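Anaerobically-induced outer membrane porin OprE (Pseudomonas aeruginosa, PDB 4FRX) probably acts as a porin of the OprD family, a beta-barrel channel that lets small solutes cross the outer membrane. Local coordinates at residues P236-S250 with E278-V292. Numbering follows the deposited sequence.
Sequences PGVLKTDLRAFDSSS and EVDNRAFSGLFTYTV
V238 and T291 open a run of paired residues that extends to S248 and N281, where strands 237-250 and 280-292 lie side by side as antiparallel neighbours in the wall of the porin beta-barrel. Twelve backbone hydrogen bonds join them, two for each hydrogen-bonded pair, with N...O distances of 2.8 to 3.1 Å.

Side chains alternate between two faces. One carries L239, L243, F284, F288 and Y290 and, with a detergent molecule touching L243, is consistent with the membrane-facing surface. There the CG2 methyl of T241 lies 3.5 Å from F288 CE2, the two side chains running alongside each other. With CG anti to the backbone N (chi1 -175°), the Y290 ring extends across toward the G237 backbone, its OH 3.3 Å from G237 CA and weakly hydrogen-bonded to I234 O.

The other face, carrying K240, D242, R244, F246 and S248, is largely polar, as expected of a channel lining. R244 grips the D242 carboxylate side-on through NE and NH2, one nitrogen to each oxygen, while Y324 adds a cation-pi contact. F246 packs against F225 and F310. A water bridges D242 O and S285 OG.

Beyond the paired run, S250 OG donates a 2.7 Å hydrogen bond to the anti lone pair of E278 OE2.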
# COMPACT_ATOMS: atom_id res chain seq x y z
N PRO A 236 -2.14 19.70 -26.40
CA PRO A 236 -1.44 18.42 -26.55
C PRO A 236 -1.18 17.80 -25.19
O PRO A 236 -0.59 16.72 -25.11
CB PRO A 236 -0.12 18.85 -27.19
CG PRO A 236 0.15 20.20 -26.56
CD PRO A 236 -1.21 20.84 -26.35
N GLY A 237 -1.61 18.48 -24.13
CA GLY A 237 -1.33 18.03 -22.77
C GLY A 237 -2.56 17.66 -21.96
O GLY A 237 -3.67 18.09 -22.27
N VAL A 238 -2.35 16.88 -20.90
CA VAL A 238 -3.45 16.46 -20.03
C VAL A 238 -3.18 16.91 -18.60
O VAL A 238 -2.08 16.69 -18.08
CB VAL A 238 -3.59 14.93 -20.05
CG1 VAL A 238 -4.59 14.48 -18.98
CG2 VAL A 238 -4.03 14.46 -21.42
N LEU A 239 -4.18 17.54 -17.97
CA LEU A 239 -4.09 17.86 -16.55
C LEU A 239 -4.95 16.89 -15.77
O LEU A 239 -6.13 16.74 -16.04
CB LEU A 239 -4.54 19.30 -16.27
CG LEU A 239 -4.60 19.70 -14.79
CD1 LEU A 239 -3.22 19.90 -14.21
CD2 LEU A 239 -5.48 20.94 -14.57
N LYS A 240 -4.32 16.20 -14.82
CA LYS A 240 -5.00 15.24 -13.97
C LYS A 240 -5.13 15.83 -12.56
O LYS A 240 -4.17 16.34 -12.01
CB LYS A 240 -4.20 13.95 -13.92
CG LYS A 240 -4.81 12.85 -13.06
CD LYS A 240 -3.88 11.65 -13.00
CE LYS A 240 -4.43 10.56 -12.08
NZ LYS A 240 -3.37 9.60 -11.67
N THR A 241 -6.33 15.78 -12.01
CA THR A 241 -6.63 16.36 -10.71
C THR A 241 -7.01 15.22 -9.79
O THR A 241 -7.86 14.40 -10.13
CB THR A 241 -7.83 17.30 -10.81
OG1 THR A 241 -7.52 18.36 -11.71
CG2 THR A 241 -8.16 17.89 -9.44
N ASP A 242 -6.38 15.16 -8.63
CA ASP A 242 -6.55 14.03 -7.73
C ASP A 242 -6.88 14.63 -6.37
O ASP A 242 -6.03 15.26 -5.76
CB ASP A 242 -5.24 13.23 -7.72
CG ASP A 242 -5.23 12.08 -6.72
OD1 ASP A 242 -5.85 12.16 -5.64
OD2 ASP A 242 -4.55 11.07 -7.02
N LEU A 243 -8.12 14.44 -5.92
CA LEU A 243 -8.58 14.99 -4.64
C LEU A 243 -8.97 13.87 -3.69
O LEU A 243 -9.58 12.88 -4.10
CB LEU A 243 -9.78 15.92 -4.83
CG LEU A 243 -9.67 17.00 -5.90
CD1 LEU A 243 -10.93 17.87 -5.89
CD2 LEU A 243 -8.43 17.85 -5.65
N ARG A 244 -8.61 14.03 -2.42
CA ARG A 244 -8.86 13.01 -1.41
C ARG A 244 -9.24 13.68 -0.10
O ARG A 244 -8.69 14.73 0.26
CB ARG A 244 -7.63 12.12 -1.20
CG ARG A 244 -7.05 11.53 -2.47
CD ARG A 244 -5.88 10.61 -2.19
NE ARG A 244 -5.22 10.21 -3.43
CZ ARG A 244 -4.18 9.38 -3.50
NH1 ARG A 244 -3.68 8.87 -2.38
NH2 ARG A 244 -3.64 9.09 -4.67
N ALA A 245 -10.17 13.06 0.61
CA ALA A 245 -10.65 13.54 1.89
C ALA A 245 -10.90 12.30 2.74
O ALA A 245 -11.64 11.42 2.32
CB ALA A 245 -11.95 14.30 1.69
N PHE A 246 -10.27 12.22 3.91
CA PHE A 246 -10.49 11.12 4.85
C PHE A 246 -11.00 11.68 6.17
O PHE A 246 -10.47 12.66 6.67
CB PHE A 246 -9.17 10.40 5.19
CG PHE A 246 -8.64 9.47 4.13
CD1 PHE A 246 -9.00 8.13 4.11
CD2 PHE A 246 -7.68 9.91 3.23
CE1 PHE A 246 -8.46 7.25 3.17
CE2 PHE A 246 -7.14 9.04 2.29
CZ PHE A 246 -7.52 7.71 2.27
N ASP A 247 -12.00 11.05 6.77
CA ASP A 247 -12.34 11.39 8.15
C ASP A 247 -12.16 10.12 8.97
O ASP A 247 -12.81 9.12 8.69
CB ASP A 247 -13.79 11.84 8.27
CG ASP A 247 -14.16 12.22 9.69
OD1 ASP A 247 -13.81 13.33 10.11
OD2 ASP A 247 -14.76 11.38 10.40
N SER A 248 -11.29 10.17 9.98
CA SER A 248 -11.03 8.99 10.80
C SER A 248 -11.39 9.29 12.25
O SER A 248 -10.95 10.30 12.81
CB SER A 248 -9.57 8.61 10.74
OG SER A 248 -9.12 8.39 9.41
N SER A 249 -12.18 8.42 12.86
CA SER A 249 -12.58 8.63 14.25
C SER A 249 -12.52 7.33 15.02
O SER A 249 -12.34 6.27 14.42
CB SER A 249 -13.99 9.22 14.31
OG SER A 249 -14.92 8.36 13.67
N SER A 250 -12.67 7.41 16.34
CA SER A 250 -12.52 6.23 17.19
C SER A 250 -13.68 5.25 17.08
O SER A 250 -14.81 5.62 16.77
CB SER A 250 -12.35 6.65 18.64
OG SER A 250 -13.47 7.38 19.09
N GLU A 278 -6.66 8.72 21.37
CA GLU A 278 -7.87 8.43 20.61
C GLU A 278 -7.62 8.73 19.14
O GLU A 278 -6.96 9.71 18.82
CB GLU A 278 -9.01 9.30 21.10
CG GLU A 278 -10.36 8.83 20.63
CD GLU A 278 -11.52 9.64 21.19
OE1 GLU A 278 -11.27 10.68 21.84
OE2 GLU A 278 -12.67 9.22 20.97
N VAL A 279 -8.13 7.89 18.24
CA VAL A 279 -8.10 8.23 16.81
C VAL A 279 -8.95 9.48 16.60
O VAL A 279 -10.04 9.59 17.15
CB VAL A 279 -8.60 7.07 15.92
CG1 VAL A 279 -8.77 7.53 14.48
CG2 VAL A 279 -7.63 5.90 15.98
N ASP A 280 -8.44 10.42 15.79
CA ASP A 280 -9.01 11.74 15.61
C ASP A 280 -8.18 12.43 14.54
O ASP A 280 -7.28 13.20 14.84
CB ASP A 280 -8.93 12.54 16.93
CG ASP A 280 -9.32 14.01 16.76
OD1 ASP A 280 -10.29 14.29 16.04
OD2 ASP A 280 -8.65 14.89 17.37
N ASN A 281 -8.48 12.14 13.27
CA ASN A 281 -7.71 12.67 12.16
C ASN A 281 -8.58 13.00 10.94
O ASN A 281 -9.46 12.22 10.56
CB ASN A 281 -6.60 11.68 11.77
CG ASN A 281 -5.69 12.21 10.65
OD1 ASN A 281 -4.63 12.77 10.91
ND2 ASN A 281 -6.11 12.01 9.41
N ARG A 282 -8.37 14.18 10.39
CA ARG A 282 -8.98 14.57 9.13
C ARG A 282 -7.85 14.88 8.15
O ARG A 282 -6.96 15.66 8.45
CB ARG A 282 -9.91 15.79 9.32
CG ARG A 282 -11.11 15.51 10.23
CD ARG A 282 -11.99 16.74 10.45
NE ARG A 282 -11.32 17.80 11.21
CZ ARG A 282 -10.77 18.87 10.65
NH1 ARG A 282 -10.79 19.03 9.33
NH2 ARG A 282 -10.19 19.79 11.41
N ALA A 283 -7.88 14.24 6.98
CA ALA A 283 -6.82 14.43 5.98
C ALA A 283 -7.46 14.94 4.69
O ALA A 283 -8.51 14.47 4.31
CB ALA A 283 -6.15 13.11 5.72
N PHE A 284 -6.85 15.92 4.04
CA PHE A 284 -7.37 16.44 2.77
C PHE A 284 -6.19 16.68 1.84
O PHE A 284 -5.19 17.22 2.26
CB PHE A 284 -8.12 17.76 2.98
CG PHE A 284 -8.56 18.41 1.69
CD1 PHE A 284 -9.67 17.95 1.00
CD2 PHE A 284 -7.84 19.47 1.15
CE1 PHE A 284 -10.07 18.54 -0.19
CE2 PHE A 284 -8.24 20.07 -0.04
CZ PHE A 284 -9.35 19.60 -0.71
N SER A 285 -6.31 16.28 0.58
CA SER A 285 -5.22 16.54 -0.34
C SER A 285 -5.70 16.84 -1.75
O SER A 285 -6.78 16.41 -2.16
CB SER A 285 -4.25 15.37 -0.37
OG SER A 285 -4.86 14.25 -0.98
N GLY A 286 -4.88 17.60 -2.48
CA GLY A 286 -5.09 17.91 -3.88
C GLY A 286 -3.75 17.73 -4.58
O GLY A 286 -2.74 18.26 -4.12
N LEU A 287 -3.73 16.93 -5.64
CA LEU A 287 -2.51 16.75 -6.41
C LEU A 287 -2.84 16.99 -7.88
O LEU A 287 -3.81 16.44 -8.38
CB LEU A 287 -1.97 15.32 -6.23
CG LEU A 287 -0.76 14.91 -7.08
CD1 LEU A 287 0.50 15.69 -6.65
CD2 LEU A 287 -0.53 13.40 -7.02
N PHE A 288 -2.04 17.80 -8.55
CA PHE A 288 -2.30 18.16 -9.93
C PHE A 288 -1.07 17.80 -10.73
O PHE A 288 0.04 18.15 -10.36
CB PHE A 288 -2.58 19.66 -10.06
CG PHE A 288 -3.69 20.14 -9.19
CD1 PHE A 288 -3.44 20.55 -7.89
CD2 PHE A 288 -4.99 20.17 -9.65
CE1 PHE A 288 -4.46 20.98 -7.06
CE2 PHE A 288 -6.03 20.61 -8.84
CZ PHE A 288 -5.76 21.01 -7.54
N THR A 289 -1.28 17.08 -11.83
CA THR A 289 -0.18 16.62 -12.64
C THR A 289 -0.47 16.99 -14.09
O THR A 289 -1.52 16.62 -14.61
CB THR A 289 -0.04 15.10 -12.53
OG1 THR A 289 0.01 14.74 -11.15
CG2 THR A 289 1.21 14.61 -13.23
N TYR A 290 0.44 17.73 -14.71
CA TYR A 290 0.30 18.08 -16.11
C TYR A 290 1.35 17.32 -16.93
O TYR A 290 2.54 17.34 -16.60
CB TYR A 290 0.45 19.58 -16.34
CG TYR A 290 0.21 19.96 -17.78
CD1 TYR A 290 -1.06 19.86 -18.33
CD2 TYR A 290 1.24 20.41 -18.59
CE1 TYR A 290 -1.29 20.20 -19.66
CE2 TYR A 290 1.02 20.76 -19.91
CZ TYR A 290 -0.25 20.65 -20.44
OH TYR A 290 -0.49 21.00 -21.75
N THR A 291 0.88 16.66 -17.97
CA THR A 291 1.71 15.76 -18.76
C THR A 291 1.67 16.15 -20.23
O THR A 291 0.60 16.20 -20.83
CB THR A 291 1.24 14.30 -18.62
OG1 THR A 291 1.42 13.87 -17.26
CG2 THR A 291 2.02 13.39 -19.55
N VAL A 292 2.83 16.45 -20.79
CA VAL A 292 2.91 16.78 -22.21
C VAL A 292 4.26 16.36 -22.77
O VAL A 292 5.29 16.52 -22.11
CB VAL A 292 2.64 18.29 -22.46
CG1 VAL A 292 3.66 19.16 -21.74
CG2 VAL A 292 2.61 18.61 -23.95
O HOH W 1 -2.60 14.19 -10.30
O HOH W 2 -4.95 14.05 -3.72
O HOH W 3 -8.29 10.79 8.36
O HOH W 4 -12.53 10.39 17.29